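Local coordinates for aldehyde dehydrogenase family protein (Pseudomonas syringae pv. tomato, PDB 5IUV), which oxidises indole-3-acetaldehyde to the auxin indole-3-acetic acid, using NAD+ as cofactor, at the interface of chains A and B and the interface of chains A and C. Residues are numbered along the deposited sequence; one frame, centred on the assembly and turned at random. Chains: chain A/B/C, Aldehyde dehydrogenase family protein.

Contact 1: the interface of chains A and B. Residues chain A 153, 490-492, 494; chain B 451-453, 465-466.
A:Ser492 in strand 488-496 lies beside B:Ser452 in strand 452-455, forming a parallel beta bridge that carries a beta sheet across a two-fold subunit interface. In aldehyde dehydrogenases, exchange of the C-terminal strand in this way builds the dimer, and the deposited tetramer is consistent with that role here. The backbone evidence is a run of hydrogen bonds: A:Ser492 N donates to B:Gly451 O, B:Val453 N donates to A:Ser492 O at 2.8 Å, and A:Trp494 N donates to B:Val453 O. Both backbone polar atoms of A:Ser492 are therefore engaged by the neighbouring chain.

The side chain of A:Ser492 adds a further bond. Its hydroxyl stands anti to the carbonyl carbon and beside the backbone N (chi1 -72°), which directs A:Ser492 OG to B:Pro466 O at 2.7 Å. It approaches in the carbonyl plane, on a lone pair, with a C=O...O angle of 130°. A:Ser492 and B:Pro466 hide 57 and 46 Å² respectively, the most of any residues in this patch.

B:Pro466 also presents its ring to A:Val153 of strand 149-157. The two side chains meet tip to tip: A:Val153 CG1 is 3.6 Å from B:Pro466 CG, and A:Val153 CG2 is 3.7 Å from B:Pro466 CD. A:Val153 CG2 has a second role within its own chain, abutting the indole of A:Trp494 at its edge, in the ring plane.

On the other side of the strand, A:Lys491 CD lies 3.9 Å from B:Val453 CG2, a looser aliphatic contact, and the bend at chi3 (-71°) keeps A:Lys491 CE at the same distance from that methyl. The indole itself receives the methyl of B:Ala465 over one face in a CH-pi contact: B:Ala465 CB sits 3.4 Å above the plane, shifted toward the rim, with A:Trp494 CH2 its nearest ring atom.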
loop_
_atom_site.group_PDB
_atom_site.type_symbol
_atom_site.label_atom_id
_atom_site.label_comp_id
_atom_site.label_asym_id
_atom_site.label_seq_id
_atom_site.Cartn_x
_atom_site.Cartn_y
_atom_site.Cartn_z
ATOM N N VAL A 153 -12.225 -4.265 -3.576
ATOM C CA VAL A 153 -12.276 -4.037 -2.139
ATOM C C VAL A 153 -12.205 -2.539 -1.916
ATOM O O VAL A 153 -11.137 -1.943 -2.046
ATOM C CB VAL A 153 -11.119 -4.751 -1.402
ATOM C CG1 VAL A 153 -11.194 -4.478 0.100
ATOM C CG2 VAL A 153 -11.158 -6.241 -1.684
ATOM N N LEU A 490 -15.408 -1.197 4.799
ATOM C CA LEU A 490 -14.916 -1.994 3.680
ATOM C C LEU A 490 -16.031 -2.776 2.981
ATOM O O LEU A 490 -16.892 -3.371 3.627
ATOM C CB LEU A 490 -13.840 -2.963 4.161
ATOM C CG LEU A 490 -12.460 -2.367 4.428
ATOM C CD1 LEU A 490 -11.597 -3.363 5.185
ATOM C CD2 LEU A 490 -11.796 -1.985 3.112
ATOM N N LYS A 491 -15.989 -2.788 1.655
ATOM C CA LYS A 491 -16.925 -3.579 0.870
ATOM C C LYS A 491 -16.181 -4.440 -0.130
ATOM O O LYS A 491 -15.322 -3.954 -0.861
ATOM C CB LYS A 491 -17.919 -2.684 0.131
ATOM C CG LYS A 491 -18.804 -3.452 -0.858
ATOM C CD LYS A 491 -19.781 -2.525 -1.580
ATOM C CE LYS A 491 -20.876 -2.042 -0.636
ATOM N NZ LYS A 491 -21.714 -0.999 -1.293
ATOM N N SER A 492 -16.517 -5.721 -0.155
ATOM C CA SER A 492 -15.969 -6.635 -1.142
ATOM C C SER A 492 -16.987 -6.881 -2.237
ATOM O O SER A 492 -17.982 -7.564 -2.008
ATOM C CB SER A 492 -15.580 -7.961 -0.494
ATOM O OG SER A 492 -14.425 -7.812 0.304
ATOM N N TRP A 494 -17.566 -8.766 -5.490
ATOM C CA TRP A 494 -17.037 -9.833 -6.334
ATOM C C TRP A 494 -17.941 -10.076 -7.541
ATOM O O TRP A 494 -19.087 -10.503 -7.409
ATOM C CB TRP A 494 -16.843 -11.123 -5.524
ATOM C CG TRP A 494 -15.385 -11.468 -5.346
ATOM C CD1 TRP A 494 -14.726 -12.554 -5.855
ATOM C CD2 TRP A 494 -14.405 -10.701 -4.635
ATOM N NE1 TRP A 494 -13.396 -12.515 -5.489
ATOM C CE2 TRP A 494 -13.173 -11.385 -4.743
ATOM C CE3 TRP A 494 -14.449 -9.505 -3.910
ATOM C CZ2 TRP A 494 -12.002 -10.916 -4.149
ATOM C CZ3 TRP A 494 -13.279 -9.031 -3.336
ATOM C CH2 TRP A 494 -12.072 -9.738 -3.457
ATOM N N GLY B 451 -21.279 -5.700 3.518
ATOM C CA GLY B 451 -19.845 -5.944 3.498
ATOM C C GLY B 451 -19.360 -6.727 2.294
ATOM O O GLY B 451 -18.223 -6.549 1.852
ATOM N N SER B 452 -20.219 -7.603 1.779
ATOM C CA SER B 452 -19.947 -8.348 0.551
ATOM C C SER B 452 -21.072 -8.122 -0.441
ATOM O O SER B 452 -22.243 -8.242 -0.087
ATOM C CB SER B 452 -19.813 -9.853 0.819
ATOM O OG SER B 452 -18.739 -10.157 1.686
ATOM N N VAL B 453 -20.725 -7.793 -1.680
ATOM C CA VAL B 453 -21.728 -7.695 -2.734
ATOM C C VAL B 453 -21.312 -8.582 -3.892
ATOM O O VAL B 453 -20.251 -8.400 -4.472
ATOM C CB VAL B 453 -21.925 -6.248 -3.244
ATOM C CG1 VAL B 453 -22.918 -6.238 -4.403
ATOM C CG2 VAL B 453 -22.431 -5.352 -2.117
ATOM N N ALA B 465 -10.760 -11.906 -0.167
ATOM C CA ALA B 465 -11.922 -11.023 0.002
ATOM C C ALA B 465 -12.296 -10.815 1.461
ATOM O O ALA B 465 -12.717 -11.753 2.125
ATOM C CB ALA B 465 -13.125 -11.578 -0.755
ATOM N N PRO B 466 -12.149 -9.579 1.963
ATOM C CA PRO B 466 -12.580 -9.319 3.338
ATOM C C PRO B 466 -14.076 -9.567 3.472
ATOM O O PRO B 466 -14.832 -9.327 2.531
ATOM C CB PRO B 466 -12.223 -7.844 3.570
ATOM C CG PRO B 466 -11.930 -7.276 2.228
ATOM C CD PRO B 466 -11.517 -8.403 1.335
#

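Contact 2: the interface of chains A and C. Residues chain A 138-142; chain C 140-144.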
loop_
_atom_site.group_PDB
_atom_site.type_symbol
_atom_site.label_atom_id
_atom_site.label_comp_id
_atom_site.label_asym_id
_atom_site.label_seq_id
_atom_site.Cartn_x
_atom_site.Cartn_y
_atom_site.Cartn_z
ATOM N N LEU A 138 -5.629 8.588 -1.906
ATOM C CA LEU A 138 -5.945 7.264 -1.376
ATOM C C LEU A 138 -6.482 6.348 -2.470
ATOM O O LEU A 138 -7.328 6.755 -3.259
ATOM C CB LEU A 138 -6.967 7.366 -0.243
ATOM C CG LEU A 138 -6.474 8.067 1.019
ATOM C CD1 LEU A 138 -7.648 8.400 1.927
ATOM C CD2 LEU A 138 -5.468 7.171 1.727
ATOM N N TYR A 139 -5.985 5.117 -2.511
ATOM C CA TYR A 139 -6.470 4.126 -3.464
ATOM C C TYR A 139 -7.047 2.928 -2.723
ATOM O O TYR A 139 -6.507 2.506 -1.702
ATOM C CB TYR A 139 -5.342 3.676 -4.405
ATOM C CG TYR A 139 -4.893 4.744 -5.387
ATOM C CD1 TYR A 139 -4.061 5.784 -4.980
ATOM C CD2 TYR A 139 -5.297 4.710 -6.716
ATOM C CE1 TYR A 139 -3.655 6.763 -5.864
ATOM C CE2 TYR A 139 -4.889 5.684 -7.615
ATOM C CZ TYR A 139 -4.061 6.706 -7.181
ATOM O OH TYR A 139 -3.647 7.688 -8.059
ATOM N N ASP A 140 -8.148 2.388 -3.230
ATOM C CA ASP A 140 -8.679 1.141 -2.693
ATOM C C ASP A 140 -8.071 -0.034 -3.466
ATOM O O ASP A 140 -7.024 0.131 -4.094
ATOM C CB ASP A 140 -10.209 1.151 -2.730
ATOM C CG ASP A 140 -10.807 2.080 -1.668
ATOM O OD1 ASP A 140 -10.116 2.350 -0.661
ATOM O OD2 ASP A 140 -11.959 2.544 -1.837
ATOM N N GLU A 141 -8.681 -1.215 -3.402
ATOM C CA GLU A 141 -7.970 -2.420 -3.845
ATOM C C GLU A 141 -8.691 -3.282 -4.877
ATOM O O GLU A 141 -9.917 -3.322 -4.930
ATOM C CB GLU A 141 -7.633 -3.298 -2.631
ATOM C CG GLU A 141 -6.640 -2.672 -1.675
ATOM C CD GLU A 141 -6.628 -3.362 -0.330
ATOM O OE1 GLU A 141 -7.721 -3.709 0.170
ATOM O OE2 GLU A 141 -5.531 -3.568 0.225
ATOM N N VAL A 142 -7.888 -3.977 -5.682
ATOM C CA VAL A 142 -8.352 -4.978 -6.635
ATOM C C VAL A 142 -7.624 -6.278 -6.327
ATOM O O VAL A 142 -6.395 -6.349 -6.432
ATOM C CB VAL A 142 -8.073 -4.584 -8.108
ATOM C CG1 VAL A 142 -8.680 -5.621 -9.058
ATOM C CG2 VAL A 142 -8.604 -3.196 -8.414
ATOM N N ASP C 140 -4.090 -4.760 -6.631
ATOM C CA ASP C 140 -3.969 -3.594 -7.494
ATOM C C ASP C 140 -4.845 -2.470 -6.916
ATOM O O ASP C 140 -5.242 -2.544 -5.753
ATOM C CB ASP C 140 -4.345 -3.955 -8.936
ATOM C CG ASP C 140 -3.246 -4.762 -9.644
ATOM O OD1 ASP C 140 -2.069 -4.622 -9.261
ATOM O OD2 ASP C 140 -3.554 -5.536 -10.581
ATOM N N GLU C 141 -5.147 -1.438 -7.699
ATOM C CA GLU C 141 -5.720 -0.220 -7.113
ATOM C C GLU C 141 -7.029 0.252 -7.727
ATOM O O GLU C 141 -7.290 0.030 -8.914
ATOM C CB GLU C 141 -4.711 0.926 -7.198
ATOM C CG GLU C 141 -3.485 0.743 -6.323
ATOM C CD GLU C 141 -2.330 1.626 -6.761
ATOM O OE1 GLU C 141 -2.098 1.740 -7.985
ATOM O OE2 GLU C 141 -1.656 2.206 -5.883
ATOM N N VAL C 142 -7.829 0.922 -6.897
ATOM C CA VAL C 142 -9.033 1.628 -7.332
ATOM C C VAL C 142 -8.906 3.102 -6.963
ATOM O O VAL C 142 -8.750 3.436 -5.784
ATOM C CB VAL C 142 -10.309 1.063 -6.677
ATOM C CG1 VAL C 142 -11.542 1.836 -7.158
ATOM C CG2 VAL C 142 -10.443 -0.434 -6.950
ATOM N N ALA C 143 -8.980 3.980 -7.956
ATOM C CA ALA C 143 -8.757 5.406 -7.711
ATOM C C ALA C 143 -9.957 6.094 -7.077
ATOM O O ALA C 143 -11.091 5.629 -7.199
ATOM C CB ALA C 143 -8.379 6.116 -9.013
ATOM N N ALA C 144 -9.696 7.216 -6.406
ATOM C CA ALA C 144 -10.765 8.075 -5.915
ATOM C C ALA C 144 -11.264 8.933 -7.068
ATOM O O ALA C 144 -10.553 9.818 -7.537
ATOM C CB ALA C 144 -10.287 8.950 -4.757
HETATM O O HOH W 1 -7.002 8.191 -5.880
#
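A:Tyr139, C:Val142 and A:Asp140 hide 51, 49 and 41 Å², and they lie along an antiparallel pairing of strand 140-142 with its copy in the other chain. The two-fold symmetric register pairs A:Glu141 with C:Glu141, flanked by A:Asp140 with C:Val142 and A:Val142 with C:Asp140. An added sheet edge of this kind probably helps join dimers into the deposited tetramer.

Each aspartate-valine pair exchanges two backbone bonds of unequal geometry. A:Asp140 N reaches C:Val142 O at 2.8 Å, in the carbonyl plane and on a lone pair. In return, C:Val142 N meets A:Asp140 O at 3.0 Å from above the carbonyl plane, 74° out of it, so that second bond is poorly directed. The twin pair repeats this pattern.

C:Val142 also packs through both its CB and its CG2. C:Val142 CB faces A:Asp140 CB at 3.9 Å. C:Val142 CG2, anti to the carbonyl carbon, meets A:Val142 CG2 at 3.6 Å, where the two valine side chains cross at about a right angle.

A:Tyr139 has its CG anti to the carbonyl carbon, which carries the ring toward chain C, and chi2 (78°) turns its CD2-CE2 edge to C:Ala143. A:Tyr139 CD2 lies 3.7 Å from C:Ala143 CA, and CE2 touches that alanine's methyl. The carboxylate of C:Glu141 is inclined 23° to the phenol plane, and C:Glu141 CB lies 3.9 Å from A:Tyr139 CD2.

Water 1 lies over the centre of the tyrosine ring, 3.5 Å above its plane. It joins the chains beyond the paired strands, linking A:Leu138 O to C:Ala144 N, whose bond to the water is nearly straight.

The C-alpha centres of contact 1 and contact 2 are about 13 Å apart, and chain A contributes to both, meeting chain B in one and chain C in the other. They draw on neighbouring stretches of its sequence: strand 140-142, with the residues just before it, supplies contact 2, and strand 149-157 supplies A:Val153 to contact 1. Contact 1 also needs the C-terminal strand 488-496, far along the chain. Parallel pairing in one and antiparallel pairing in the other tie three subunits together within a small region. Their centres lie about 26 and 25 Å from A:Glu267, so any influence on catalysis would presumably be indirect.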